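Local coordinates for cellulase (Xanthomonas axonopodis pv. citri, PDB 5HOS), which probably hydrolyses internal beta-1,4-glucosidic bonds of cellulose and related glucans, as an endoglucanase of glycoside hydrolase family 5, at residues A[130-135]-A[172-177]; A[251-256]-A[289-294]; A[316-321]-A[327-332]; A[94-99]-A[110-115]. One frame throughout, in Å; residues are numbered along the deposited sequence.

Interaction 1. Residues A[130-135]-A[172-177]; sequences VPISTF and AQASID
Ile-132 and Ala-174 meet methyl to methyl where two helices that coat the (beta/alpha)8 barrel, 132-145 and 165-181, lie side by side. The touching branch of Ile-132 is CG2. It stands opposite the backbone N across the CA-CB bond, and from there it comes within 3.4 Å of CB of Ala-174, closer than carbon atoms usually pack. A turn further along the first helix, Phe-135 turns its ring to Ser-175 in an oblique approach. With chi1 at -173° the ring swings away from its own backbone N, and CE2 reaches 3.7 Å from CB of Ser-175 while CD2 stays close to the same carbon. Apolar carbon thus makes up most of the seam, although a hydroxyl lies within it. Trp-139 sets its ring steeply against that of Phe-135, and Asn-136 of the same helix touches both Ala-174 and Ser-175. The serine OG stands 3.6 Å from CE2 of Phe-135, yet its hydrogen bond is made within its own helix: OG of Ser-175 donates to O of Ala-172 at 2.8 Å, tilted 26° from the carbonyl plane, and that oxygen also accepts from N of Ile-176.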
loop_
_atom_site.group_PDB
_atom_site.type_symbol
_atom_site.label_atom_id
_atom_site.label_comp_id
_atom_site.label_asym_id
_atom_site.label_seq_id
_atom_site.Cartn_x
_atom_site.Cartn_y
_atom_site.Cartn_z
ATOM N N VAL A 130 -5.466 -13.166 18.783
ATOM C CA VAL A 130 -5.068 -13.245 17.372
ATOM C C VAL A 130 -3.589 -13.635 17.286
ATOM O O VAL A 130 -2.719 -12.774 17.100
ATOM C CB VAL A 130 -5.339 -11.906 16.629
ATOM C CG1 VAL A 130 -4.999 -12.012 15.133
ATOM C CG2 VAL A 130 -6.797 -11.498 16.789
ATOM N N PRO A 131 -3.289 -14.939 17.442
ATOM C CA PRO A 131 -1.885 -15.346 17.329
ATOM C C PRO A 131 -1.352 -15.231 15.904
ATOM O O PRO A 131 -2.133 -15.147 14.952
ATOM C CB PRO A 131 -1.885 -16.806 17.796
ATOM C CG PRO A 131 -3.285 -17.271 17.661
ATOM C CD PRO A 131 -4.173 -16.066 17.798
ATOM N N ILE A 132 -0.033 -15.276 15.761
ATOM C CA ILE A 132 0.605 -15.148 14.439
ATOM C C ILE A 132 -0.005 -16.146 13.442
ATOM O O ILE A 132 -0.208 -15.813 12.270
ATOM C CB ILE A 132 2.147 -15.316 14.520
ATOM C CG1 ILE A 132 2.857 -14.037 15.001
ATOM C CG2 ILE A 132 2.753 -15.608 13.153
ATOM C CD1 ILE A 132 2.162 -13.180 16.027
ATOM N N SER A 133 -0.298 -17.355 13.921
ATOM C CA SER A 133 -0.941 -18.397 13.118
ATOM C C SER A 133 -2.198 -17.916 12.390
ATOM O O SER A 133 -2.457 -18.333 11.273
ATOM C CB SER A 133 -1.285 -19.621 13.990
ATOM O OG SER A 133 -2.251 -19.293 14.980
ATOM N N THR A 134 -2.980 -17.047 13.026
ATOM C CA THR A 134 -4.169 -16.492 12.395
ATOM C C THR A 134 -3.834 -15.636 11.160
ATOM O O THR A 134 -4.506 -15.727 10.128
ATOM C CB THR A 134 -4.991 -15.697 13.422
ATOM O OG1 THR A 134 -5.492 -16.615 14.404
ATOM C CG2 THR A 134 -6.163 -14.970 12.773
ATOM N N PHE A 135 -2.791 -14.827 11.277
ATOM C CA PHE A 135 -2.306 -14.008 10.174
ATOM C C PHE A 135 -1.699 -14.882 9.077
ATOM O O PHE A 135 -1.968 -14.666 7.878
ATOM C CB PHE A 135 -1.303 -12.977 10.714
ATOM C CG PHE A 135 -0.840 -11.955 9.703
ATOM C CD1 PHE A 135 -1.748 -11.282 8.874
ATOM C CD2 PHE A 135 0.502 -11.622 9.620
ATOM C CE1 PHE A 135 -1.317 -10.327 7.973
ATOM C CE2 PHE A 135 0.941 -10.666 8.715
ATOM C CZ PHE A 135 0.032 -10.024 7.890
ATOM N N ALA A 172 5.556 -10.498 10.500
ATOM C CA ALA A 172 5.753 -10.307 9.062
ATOM C C ALA A 172 6.588 -11.445 8.491
ATOM O O ALA A 172 6.257 -12.008 7.453
ATOM C CB ALA A 172 6.419 -8.971 8.776
ATOM N N GLN A 173 7.653 -11.786 9.197
ATOM C CA GLN A 173 8.529 -12.883 8.751
ATOM C C GLN A 173 7.775 -14.201 8.655
ATOM O O GLN A 173 7.967 -14.966 7.706
ATOM C CB GLN A 173 9.717 -13.038 9.696
ATOM C CG GLN A 173 10.771 -14.027 9.221
ATOM C CD GLN A 173 11.415 -13.570 7.939
ATOM O OE1 GLN A 173 12.235 -12.658 7.946
ATOM N NE2 GLN A 173 11.035 -14.185 6.821
ATOM N N ALA A 174 6.916 -14.468 9.634
ATOM C CA ALA A 174 6.138 -15.699 9.634
ATOM C C ALA A 174 5.203 -15.758 8.423
ATOM O O ALA A 174 5.090 -16.800 7.784
ATOM C CB ALA A 174 5.355 -15.829 10.925
ATOM N N SER A 175 4.551 -14.640 8.096
ATOM C CA SER A 175 3.652 -14.612 6.941
ATOM C C SER A 175 4.426 -14.727 5.615
ATOM O O SER A 175 3.963 -15.398 4.694
ATOM C CB SER A 175 2.751 -13.368 6.961
ATOM O OG SER A 175 3.508 -12.188 6.759
ATOM N N ILE A 176 5.602 -14.104 5.530
ATOM C CA ILE A 176 6.472 -14.243 4.342
ATOM C C ILE A 176 6.844 -15.713 4.138
ATOM O O ILE A 176 6.705 -16.256 3.036
ATOM C CB ILE A 176 7.752 -13.382 4.458
ATOM C CG1 ILE A 176 7.410 -11.887 4.373
ATOM C CG2 ILE A 176 8.792 -13.742 3.398
ATOM C CD1 ILE A 176 8.479 -10.984 4.950
ATOM N N ASP A 177 7.298 -16.356 5.206
ATOM C CA ASP A 177 7.670 -17.780 5.134
ATOM C C ASP A 177 6.484 -18.658 4.705
ATOM O O ASP A 177 6.636 -19.575 3.881
ATOM C CB ASP A 177 8.254 -18.270 6.468
ATOM C CG ASP A 177 9.628 -17.673 6.776
ATOM O OD1 ASP A 177 10.248 -17.016 5.906
ATOM O OD2 ASP A 177 10.108 -17.873 7.910
#

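Interaction 2. Residues A[251-256]-A[289-294]; sequences ERLRSF and GYMESN
Tyr-290 reaches from its helix to the backbone of the preceding helix of the barrel coat, touching Leu-253 on the way and ending at Arg-254. From CB, the side chain leaves with CG opposite the backbone N (chi1 180°), which extends the ring toward helix 248-262. One ring edge carries CE2, which lies 4.1 Å from CB of Leu-253, an oblique approach. On the other edge CE1 comes under one face of the Arg-254 guanidinium, 3.9 Å from NH1. That NH1 in turn lies near the plane of the tyrosine ring, at its edge, and the two planes stand 80° apart. A bend late in the arginine chain, about CG-CD, folds the guanidinium back to this edge. Helices 248-262 and 278-293, successive outer helices of the (beta/alpha)8 barrel, run nearly parallel here, their local axes 11.1 Å apart and inclined by 23°, a gap that the tyrosine spans. Over one face of its ring, near the centre, sits ND2 of Asn-294, which also donates a nearly straight 2.9 Å hydrogen bond to O of Tyr-290. Deeper toward the barrel, CD1 of Leu-253 meets CG of Met-291 at 4.0 Å, both side chains resting on Leu-269 of strand 267-273. At the tip of the tyrosine, OH lies 3.5 Å from CA of Arg-254 and also approaches CG of that residue.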
loop_
_atom_site.group_PDB
_atom_site.type_symbol
_atom_site.label_atom_id
_atom_site.label_comp_id
_atom_site.label_asym_id
_atom_site.label_seq_id
_atom_site.Cartn_x
_atom_site.Cartn_y
_atom_site.Cartn_z
ATOM N N GLU A 251 13.361 15.417 1.727
ATOM C CA GLU A 251 13.963 15.414 3.060
ATOM C C GLU A 251 13.455 14.284 3.952
ATOM O O GLU A 251 14.237 13.698 4.693
ATOM C CB GLU A 251 13.733 16.752 3.747
ATOM C CG GLU A 251 14.567 17.875 3.141
ATOM C CD GLU A 251 13.997 19.254 3.407
ATOM O OE1 GLU A 251 13.172 19.415 4.328
ATOM O OE2 GLU A 251 14.378 20.187 2.680
ATOM N N ARG A 252 12.159 13.987 3.865
ATOM C CA ARG A 252 11.542 12.924 4.665
ATOM C C ARG A 252 11.752 11.516 4.114
ATOM O O ARG A 252 11.486 10.545 4.831
ATOM C CB ARG A 252 10.055 13.205 4.880
ATOM C CG ARG A 252 9.829 14.351 5.849
ATOM C CD ARG A 252 8.363 14.684 5.979
ATOM N NE ARG A 252 8.104 15.741 6.957
ATOM C CZ ARG A 252 6.919 16.327 7.141
ATOM N NH1 ARG A 252 5.862 15.969 6.417
ATOM N NH2 ARG A 252 6.783 17.288 8.051
ATOM N N LEU A 253 12.206 11.409 2.860
ATOM C CA LEU A 253 12.638 10.131 2.277
ATOM C C LEU A 253 14.127 9.844 2.423
ATOM O O LEU A 253 14.542 8.689 2.280
ATOM C CB LEU A 253 12.272 10.038 0.786
ATOM C CG LEU A 253 10.786 10.041 0.400
ATOM C CD1 LEU A 253 10.617 9.701 -1.075
ATOM C CD2 LEU A 253 9.952 9.086 1.252
ATOM N N ARG A 254 14.936 10.862 2.710
ATOM C CA ARG A 254 16.393 10.709 2.593
ATOM C C ARG A 254 17.009 9.615 3.493
ATOM O O ARG A 254 17.734 8.747 2.994
ATOM C CB ARG A 254 17.106 12.047 2.813
ATOM C CG ARG A 254 18.557 12.031 2.364
ATOM C CD ARG A 254 19.207 13.404 2.501
ATOM N NE ARG A 254 18.750 14.367 1.494
ATOM C CZ ARG A 254 19.086 14.356 0.199
ATOM N NH1 ARG A 254 19.887 13.414 -0.319
ATOM N NH2 ARG A 254 18.603 15.299 -0.600
ATOM N N SER A 255 16.752 9.651 4.801
ATOM C CA SER A 255 17.388 8.660 5.696
ATOM C C SER A 255 16.877 7.243 5.411
ATOM O O SER A 255 17.662 6.301 5.391
ATOM C CB SER A 255 17.276 9.032 7.182
ATOM O OG SER A 255 15.941 9.081 7.635
ATOM N N PHE A 256 15.584 7.103 5.127
ATOM C CA PHE A 256 15.022 5.802 4.731
ATOM C C PHE A 256 15.717 5.248 3.488
ATOM O O PHE A 256 16.056 4.058 3.432
ATOM C CB PHE A 256 13.514 5.921 4.508
ATOM C CG PHE A 256 12.845 4.623 4.149
ATOM C CD1 PHE A 256 12.788 3.576 5.058
ATOM C CD2 PHE A 256 12.279 4.443 2.891
ATOM C CE1 PHE A 256 12.177 2.372 4.724
ATOM C CE2 PHE A 256 11.657 3.243 2.551
ATOM C CZ PHE A 256 11.613 2.206 3.467
ATOM N N GLY A 289 10.941 12.794 -8.605
ATOM C CA GLY A 289 12.270 12.836 -9.237
ATOM C C GLY A 289 13.354 12.188 -8.392
ATOM O O GLY A 289 14.229 11.482 -8.908
ATOM N N TYR A 290 13.286 12.421 -7.085
ATOM C CA TYR A 290 14.229 11.828 -6.144
ATOM C C TYR A 290 14.182 10.295 -6.193
ATOM O O TYR A 290 15.232 9.636 -6.238
ATOM C CB TYR A 290 13.965 12.366 -4.730
ATOM C CG TYR A 290 14.885 11.804 -3.670
ATOM C CD1 TYR A 290 16.152 12.355 -3.442
ATOM C CD2 TYR A 290 14.491 10.714 -2.898
ATOM C CE1 TYR A 290 16.998 11.827 -2.472
ATOM C CE2 TYR A 290 15.323 10.185 -1.927
ATOM C CZ TYR A 290 16.573 10.738 -1.713
ATOM O OH TYR A 290 17.383 10.184 -0.751
ATOM N N MET A 291 12.974 9.729 -6.224
ATOM C CA MET A 291 12.846 8.278 -6.313
ATOM C C MET A 291 13.441 7.733 -7.625
ATOM O O MET A 291 14.154 6.725 -7.591
ATOM C CB MET A 291 11.395 7.833 -6.090
ATOM C CG MET A 291 10.937 8.001 -4.643
ATOM S SD MET A 291 9.320 7.264 -4.308
ATOM C CE MET A 291 8.260 8.598 -4.849
ATOM N N GLU A 292 13.199 8.396 -8.762
ATOM C CA GLU A 292 13.811 7.929 -10.036
ATOM C C GLU A 292 15.341 8.077 -10.041
ATOM O O GLU A 292 16.043 7.214 -10.574
ATOM C CB GLU A 292 13.147 8.495 -11.326
ATOM C CG GLU A 292 12.829 9.980 -11.395
ATOM C CD GLU A 292 12.457 10.454 -12.805
ATOM O OE1 GLU A 292 13.331 10.447 -13.698
ATOM O OE2 GLU A 292 11.293 10.859 -13.027
ATOM N N SER A 293 15.852 9.135 -9.412
ATOM C CA SER A 293 17.305 9.300 -9.204
ATOM C C SER A 293 17.931 8.293 -8.227
ATOM O O SER A 293 19.151 8.141 -8.201
ATOM C CB SER A 293 17.613 10.714 -8.712
ATOM O OG SER A 293 17.145 11.673 -9.641
ATOM N N ASN A 294 17.101 7.651 -7.405
ATOM C CA ASN A 294 17.541 6.623 -6.458
ATOM C C ASN A 294 16.828 5.290 -6.692
ATOM O O ASN A 294 16.406 4.614 -5.749
ATOM C CB ASN A 294 17.313 7.137 -5.038
ATOM C CG ASN A 294 18.241 8.279 -4.692
ATOM O OD1 ASN A 294 19.372 8.050 -4.277
ATOM N ND2 ASN A 294 17.777 9.512 -4.869
#

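Interaction 3. Residues A[316-321]-A[327-332]; sequences FNVQPD and KPQMSI
Val-318 and Lys-327 bring the two backbones closest, their CA atoms 5.3 Å apart, where an irregular loop passes the chain entering the final helix. Within 316-321, an Asx turn is closed by N of Gln-319 donating to OD1 of Asn-317, from well above the carbonyl plane of that side chain. In 327-332, a type I beta turn from Lys-327 to Met-330 leads into helix 330-341. Two waters stitch the segments together: one donates to both O of Asn-317 and OE1 of Gln-329, while the other donates to O of Val-318 and accepts from N of Lys-327.

Lys-327 carries most of the side-chain contact. Its chain, bent at chi2 (-78°) and again at chi4, runs along the opposing backbone, with CG 3.4 Å from O of Asn-317. At its end NZ donates to O of Gln-319 at 2.6 Å, nearly in line with the carbonyl bond, so the ammonium is held by a main-chain oxygen. The carboxylate of Asp-321 is not in contact with NZ: OD1 accepts from N of Gln-323 and OD2 pairs with Arg-325. On the apolar side, CG1 of Val-318 lies 4.1 Å from CB of Gln-329, and CB of Val-318 lies 4.1 Å from CE of Met-330. The amide NE2 of Gln-329 is bound by O of Thr-274 and O of Pro-315.

Val-318 is also hydrogen-bonded through its backbone to Ala-305 and packs on Trp-303 of strand 298-306, the last barrel strand. Met-330 reaches Phe-63 of helix 57-65, and Ile-332 lies against helix 278-293.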
loop_
_atom_site.group_PDB
_atom_site.type_symbol
_atom_site.label_atom_id
_atom_site.label_comp_id
_atom_site.label_asym_id
_atom_site.label_seq_id
_atom_site.Cartn_x
_atom_site.Cartn_y
_atom_site.Cartn_z
ATOM N N PHE A 316 -6.576 15.024 -1.520
ATOM C CA PHE A 316 -5.706 14.131 -2.296
ATOM C C PHE A 316 -6.436 13.358 -3.386
ATOM O O PHE A 316 -5.824 12.526 -4.060
ATOM C CB PHE A 316 -4.998 13.126 -1.375
ATOM C CG PHE A 316 -4.294 13.743 -0.194
ATOM C CD1 PHE A 316 -3.574 14.925 -0.319
ATOM C CD2 PHE A 316 -4.319 13.111 1.043
ATOM C CE1 PHE A 316 -2.914 15.477 0.768
ATOM C CE2 PHE A 316 -3.652 13.653 2.133
ATOM C CZ PHE A 316 -2.950 14.841 1.999
ATOM N N ASN A 317 -7.726 13.625 -3.575
ATOM C CA ASN A 317 -8.537 12.836 -4.506
ATOM C C ASN A 317 -8.154 13.096 -5.957
ATOM O O ASN A 317 -8.268 14.224 -6.432
ATOM C CB ASN A 317 -10.028 13.122 -4.305
ATOM C CG ASN A 317 -10.917 12.214 -5.143
ATOM O OD1 ASN A 317 -10.492 11.143 -5.609
ATOM N ND2 ASN A 317 -12.155 12.640 -5.351
ATOM N N VAL A 318 -7.717 12.051 -6.665
ATOM C CA VAL A 318 -7.396 12.180 -8.099
ATOM C C VAL A 318 -8.383 11.406 -8.976
ATOM O O VAL A 318 -8.123 11.172 -10.152
ATOM C CB VAL A 318 -5.923 11.835 -8.428
ATOM C CG1 VAL A 318 -4.998 12.883 -7.831
ATOM C CG2 VAL A 318 -5.534 10.439 -7.956
ATOM N N GLN A 319 -9.528 11.035 -8.407
ATOM C CA GLN A 319 -10.652 10.509 -9.189
ATOM C C GLN A 319 -11.113 11.618 -10.137
ATOM O O GLN A 319 -11.322 12.749 -9.682
ATOM C CB GLN A 319 -11.824 10.134 -8.271
ATOM C CG GLN A 319 -12.977 9.413 -8.956
ATOM C CD GLN A 319 -12.660 7.964 -9.273
ATOM O OE1 GLN A 319 -11.553 7.487 -9.023
ATOM N NE2 GLN A 319 -13.635 7.251 -9.812
ATOM N N PRO A 320 -11.282 11.306 -11.444
ATOM C CA PRO A 320 -11.802 12.344 -12.345
ATOM C C PRO A 320 -13.187 12.829 -11.909
ATOM O O PRO A 320 -13.930 12.082 -11.259
ATOM C CB PRO A 320 -11.845 11.662 -13.724
ATOM C CG PRO A 320 -11.538 10.227 -13.509
ATOM C CD PRO A 320 -10.972 10.043 -12.139
ATOM N N ASP A 321 -13.511 14.077 -12.239
ATOM C CA ASP A 321 -14.801 14.668 -11.851
ATOM C C ASP A 321 -15.963 14.114 -12.702
ATOM O O ASP A 321 -15.754 13.270 -13.575
ATOM C CB ASP A 321 -14.733 16.213 -11.875
ATOM C CG ASP A 321 -14.572 16.808 -13.280
ATOM O OD1 ASP A 321 -14.830 16.137 -14.297
ATOM O OD2 ASP A 321 -14.190 17.991 -13.359
ATOM N N LYS A 327 -7.981 15.651 -12.272
ATOM C CA LYS A 327 -7.719 16.486 -11.105
ATOM C C LYS A 327 -6.334 17.148 -11.236
ATOM O O LYS A 327 -5.473 16.648 -11.977
ATOM C CB LYS A 327 -7.814 15.659 -9.824
ATOM C CG LYS A 327 -9.234 15.212 -9.493
ATOM C CD LYS A 327 -10.066 16.337 -8.879
ATOM C CE LYS A 327 -11.281 15.799 -8.137
ATOM N NZ LYS A 327 -12.254 15.147 -9.050
ATOM N N PRO A 328 -6.112 18.272 -10.524
ATOM C CA PRO A 328 -4.873 19.050 -10.683
ATOM C C PRO A 328 -3.578 18.258 -10.544
ATOM O O PRO A 328 -2.697 18.382 -11.390
ATOM C CB PRO A 328 -4.981 20.103 -9.574
ATOM C CG PRO A 328 -6.445 20.327 -9.427
ATOM C CD PRO A 328 -7.088 18.987 -9.670
ATOM N N GLN A 329 -3.488 17.414 -9.518
ATOM C CA GLN A 329 -2.239 16.698 -9.229
ATOM C C GLN A 329 -1.851 15.696 -10.318
ATOM O O GLN A 329 -0.680 15.329 -10.414
ATOM C CB GLN A 329 -2.307 15.986 -7.873
ATOM C CG GLN A 329 -2.523 16.911 -6.680
ATOM C CD GLN A 329 -3.983 17.035 -6.279
ATOM O OE1 GLN A 329 -4.867 17.134 -7.139
ATOM N NE2 GLN A 329 -4.246 17.041 -4.978
ATOM N N MET A 330 -2.820 15.257 -11.130
ATOM C CA MET A 330 -2.548 14.330 -12.230
ATOM C C MET A 330 -1.598 14.896 -13.296
ATOM O O MET A 330 -0.889 14.134 -13.956
ATOM C CB MET A 330 -3.866 13.867 -12.886
ATOM C CG MET A 330 -3.726 12.708 -13.869
ATOM S SD MET A 330 -2.912 11.237 -13.189
ATOM C CE MET A 330 -4.080 10.811 -11.893
ATOM N N SER A 331 -1.564 16.220 -13.461
ATOM C CA SER A 331 -0.640 16.841 -14.421
ATOM C C SER A 331 0.831 16.642 -14.029
ATOM O O SER A 331 1.713 16.748 -14.877
ATOM C CB SER A 331 -0.951 18.335 -14.600
ATOM O OG SER A 331 -0.583 19.070 -13.450
ATOM N N ILE A 332 1.085 16.356 -12.750
ATOM C CA ILE A 332 2.415 15.957 -12.272
ATOM C C ILE A 332 2.570 14.437 -12.234
ATOM O O ILE A 332 3.601 13.915 -12.663
ATOM C CB ILE A 332 2.702 16.549 -10.874
ATOM C CG1 ILE A 332 2.653 18.084 -10.936
ATOM C CG2 ILE A 332 4.059 16.065 -10.351
ATOM C CD1 ILE A 332 2.495 18.771 -9.593
HETATM O O HOH W 1 -7.442 16.776 -5.984
HETATM O O HOH W 2 -7.229 12.826 -12.252
#

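Interaction 4. Residues A[94-99]-A[110-115]; sequences ALIRQA and VIVDVH
Ile-96 and Val-112 form the close part of this contact, one methyl from each: CG2 of Ile-96 and CG2 of Val-112 lie 4.1 Å apart, an ordinary van der Waals distance. The two side chains cross at about a right angle. In Ile-96 the touching CG2 lies opposite the backbone N, whereas CG1 leaves on the N side (chi1 -63°), and the residue also packs against Tyr-54 and Phe-146. Ala-99 gives a looser fit one turn on. The nearest approach there is from CG2 of Val-110 to the backbone O of Ala-99, also 4.1 Å, and CB of Ala-99 stays 5.3 Å from CG2 of Val-110. All four residues are nevertheless buried, and Ala-99 touches Leu-73 of the adjacent strand as well.

Solvent lies beyond the other side of the helix, where Ala-94, Arg-97 and Gln-98 are exposed. Arg-97 bonds through NH1 to O of Ala-145 and makes a cation-pi contact with Phe-146.

This is a helix-on-strand layer of the (beta/alpha)8 barrel: helix 90-105 covers strand 109-114, which follows it in the chain. Alternation along the strand sends Val-110 and Val-112 outward to the helix, while Ile-111 reaches Phe-268 of strand 267-273 across the barrel. Backbone hydrogen bonds join Ile-111 to Val-71 and Leu-73 of strand 70-75, and Val-110 and Val-112 to Ile-153 of strand 152-155.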
loop_
_atom_site.group_PDB
_atom_site.type_symbol
_atom_site.label_atom_id
_atom_site.label_comp_id
_atom_site.label_asym_id
_atom_site.label_seq_id
_atom_site.Cartn_x
_atom_site.Cartn_y
_atom_site.Cartn_z
ATOM N N ALA A 94 -14.124 -13.523 -5.065
ATOM C CA ALA A 94 -14.521 -13.263 -6.460
ATOM C C ALA A 94 -14.436 -11.777 -6.822
ATOM O O ALA A 94 -14.045 -11.442 -7.928
ATOM C CB ALA A 94 -15.915 -13.805 -6.744
ATOM N N LEU A 95 -14.779 -10.883 -5.891
ATOM C CA LEU A 95 -14.598 -9.442 -6.134
ATOM C C LEU A 95 -13.142 -9.082 -6.377
ATOM O O LEU A 95 -12.846 -8.313 -7.275
ATOM C CB LEU A 95 -15.171 -8.589 -5.001
ATOM C CG LEU A 95 -16.694 -8.535 -5.013
ATOM C CD1 LEU A 95 -17.235 -8.166 -3.638
ATOM C CD2 LEU A 95 -17.188 -7.570 -6.081
ATOM N N ILE A 96 -12.242 -9.649 -5.586
ATOM C CA ILE A 96 -10.806 -9.400 -5.765
ATOM C C ILE A 96 -10.348 -10.013 -7.089
ATOM O O ILE A 96 -9.597 -9.386 -7.819
ATOM C CB ILE A 96 -9.962 -9.904 -4.570
ATOM C CG1 ILE A 96 -10.357 -9.141 -3.296
ATOM C CG2 ILE A 96 -8.469 -9.712 -4.830
ATOM C CD1 ILE A 96 -9.860 -9.776 -2.011
ATOM N N ARG A 97 -10.818 -11.215 -7.415
ATOM C CA ARG A 97 -10.499 -11.814 -8.727
ATOM C C ARG A 97 -10.963 -10.943 -9.895
ATOM O O ARG A 97 -10.273 -10.840 -10.905
ATOM C CB ARG A 97 -11.099 -13.206 -8.873
ATOM C CG ARG A 97 -10.402 -14.289 -8.082
ATOM C CD ARG A 97 -10.873 -15.650 -8.563
ATOM N NE ARG A 97 -10.523 -16.714 -7.630
ATOM C CZ ARG A 97 -9.302 -17.213 -7.453
ATOM N NH1 ARG A 97 -8.256 -16.752 -8.134
ATOM N NH2 ARG A 97 -9.120 -18.184 -6.568
ATOM N N GLN A 98 -12.129 -10.319 -9.754
ATOM C CA GLN A 98 -12.629 -9.406 -10.779
ATOM C C GLN A 98 -11.754 -8.151 -10.895
ATOM O O GLN A 98 -11.524 -7.660 -11.999
ATOM C CB GLN A 98 -14.068 -8.974 -10.483
ATOM C CG GLN A 98 -14.757 -8.300 -11.668
ATOM C CD GLN A 98 -14.967 -9.244 -12.851
ATOM O OE1 GLN A 98 -15.409 -10.376 -12.682
ATOM N NE2 GLN A 98 -14.659 -8.777 -14.056
ATOM N N ALA A 99 -11.325 -7.616 -9.753
ATOM C CA ALA A 99 -10.427 -6.466 -9.718
ATOM C C ALA A 99 -9.122 -6.781 -10.437
ATOM O O ALA A 99 -8.670 -5.991 -11.257
ATOM C CB ALA A 99 -10.151 -6.024 -8.283
ATOM N N VAL A 110 -2.012 -5.283 -9.566
ATOM C CA VAL A 110 -2.844 -4.997 -8.388
ATOM C C VAL A 110 -2.081 -5.412 -7.143
ATOM O O VAL A 110 -1.665 -6.568 -7.031
ATOM C CB VAL A 110 -4.205 -5.726 -8.419
ATOM C CG1 VAL A 110 -4.981 -5.519 -7.128
ATOM C CG2 VAL A 110 -5.040 -5.237 -9.580
ATOM N N ILE A 111 -1.919 -4.473 -6.212
ATOM C CA ILE A 111 -1.462 -4.786 -4.868
ATOM C C ILE A 111 -2.702 -5.080 -4.053
ATOM O O ILE A 111 -3.549 -4.196 -3.881
ATOM C CB ILE A 111 -0.703 -3.609 -4.214
ATOM C CG1 ILE A 111 0.518 -3.207 -5.046
ATOM C CG2 ILE A 111 -0.287 -3.948 -2.778
ATOM C CD1 ILE A 111 1.008 -1.796 -4.756
ATOM N N VAL A 112 -2.822 -6.304 -3.559
ATOM C CA VAL A 112 -3.878 -6.636 -2.613
ATOM C C VAL A 112 -3.385 -6.174 -1.249
ATOM O O VAL A 112 -2.447 -6.749 -0.705
ATOM C CB VAL A 112 -4.202 -8.141 -2.594
ATOM C CG1 VAL A 112 -5.280 -8.438 -1.554
ATOM C CG2 VAL A 112 -4.646 -8.605 -3.974
ATOM N N ASP A 113 -4.023 -5.133 -0.713
ATOM C CA ASP A 113 -3.609 -4.487 0.546
ATOM C C ASP A 113 -4.596 -4.886 1.626
ATOM O O ASP A 113 -5.735 -4.418 1.635
ATOM C CB ASP A 113 -3.543 -2.950 0.346
ATOM C CG ASP A 113 -3.825 -2.133 1.624
ATOM O OD1 ASP A 113 -3.480 -2.564 2.746
ATOM O OD2 ASP A 113 -4.402 -1.030 1.481
ATOM N N VAL A 114 -4.149 -5.736 2.544
ATOM C CA VAL A 114 -4.956 -6.111 3.703
ATOM C C VAL A 114 -4.887 -4.892 4.628
ATOM O O VAL A 114 -3.875 -4.662 5.292
ATOM C CB VAL A 114 -4.421 -7.385 4.385
ATOM C CG1 VAL A 114 -5.250 -7.732 5.616
ATOM C CG2 VAL A 114 -4.422 -8.548 3.395
ATOM N N HIS A 115 -5.974 -4.116 4.640
ATOM C CA HIS A 115 -5.960 -2.743 5.134
ATOM C C HIS A 115 -6.409 -2.686 6.582
ATOM O O HIS A 115 -7.423 -2.074 6.908
ATOM C CB HIS A 115 -6.821 -1.850 4.232
ATOM C CG HIS A 115 -6.507 -0.386 4.333
ATOM N ND1 HIS A 115 -5.556 0.228 3.549
ATOM C CD2 HIS A 115 -7.049 0.593 5.095
ATOM C CE1 HIS A 115 -5.515 1.517 3.831
ATOM N NE2 HIS A 115 -6.409 1.763 4.769
#

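All four contacts belong to one (beta/alpha)8 barrel and follow one another along the chain in the order interaction 4, 1, 2, 3. Interaction 4 joins a helix to a barrel strand, interactions 1 and 2 each join two outer helices, and interaction 3 fastens the loop after the last strand to the start of the final helix. None touches another. Interactions 1 and 3 lie on opposite sides of the chain's centre, about 37 Å between centres, whereas interactions 1 and 4 approach to about 5 Å at their nearest atoms. Together they sample the barrel wall, its helical coat and its closing end, the scaffold of this probable glucanase.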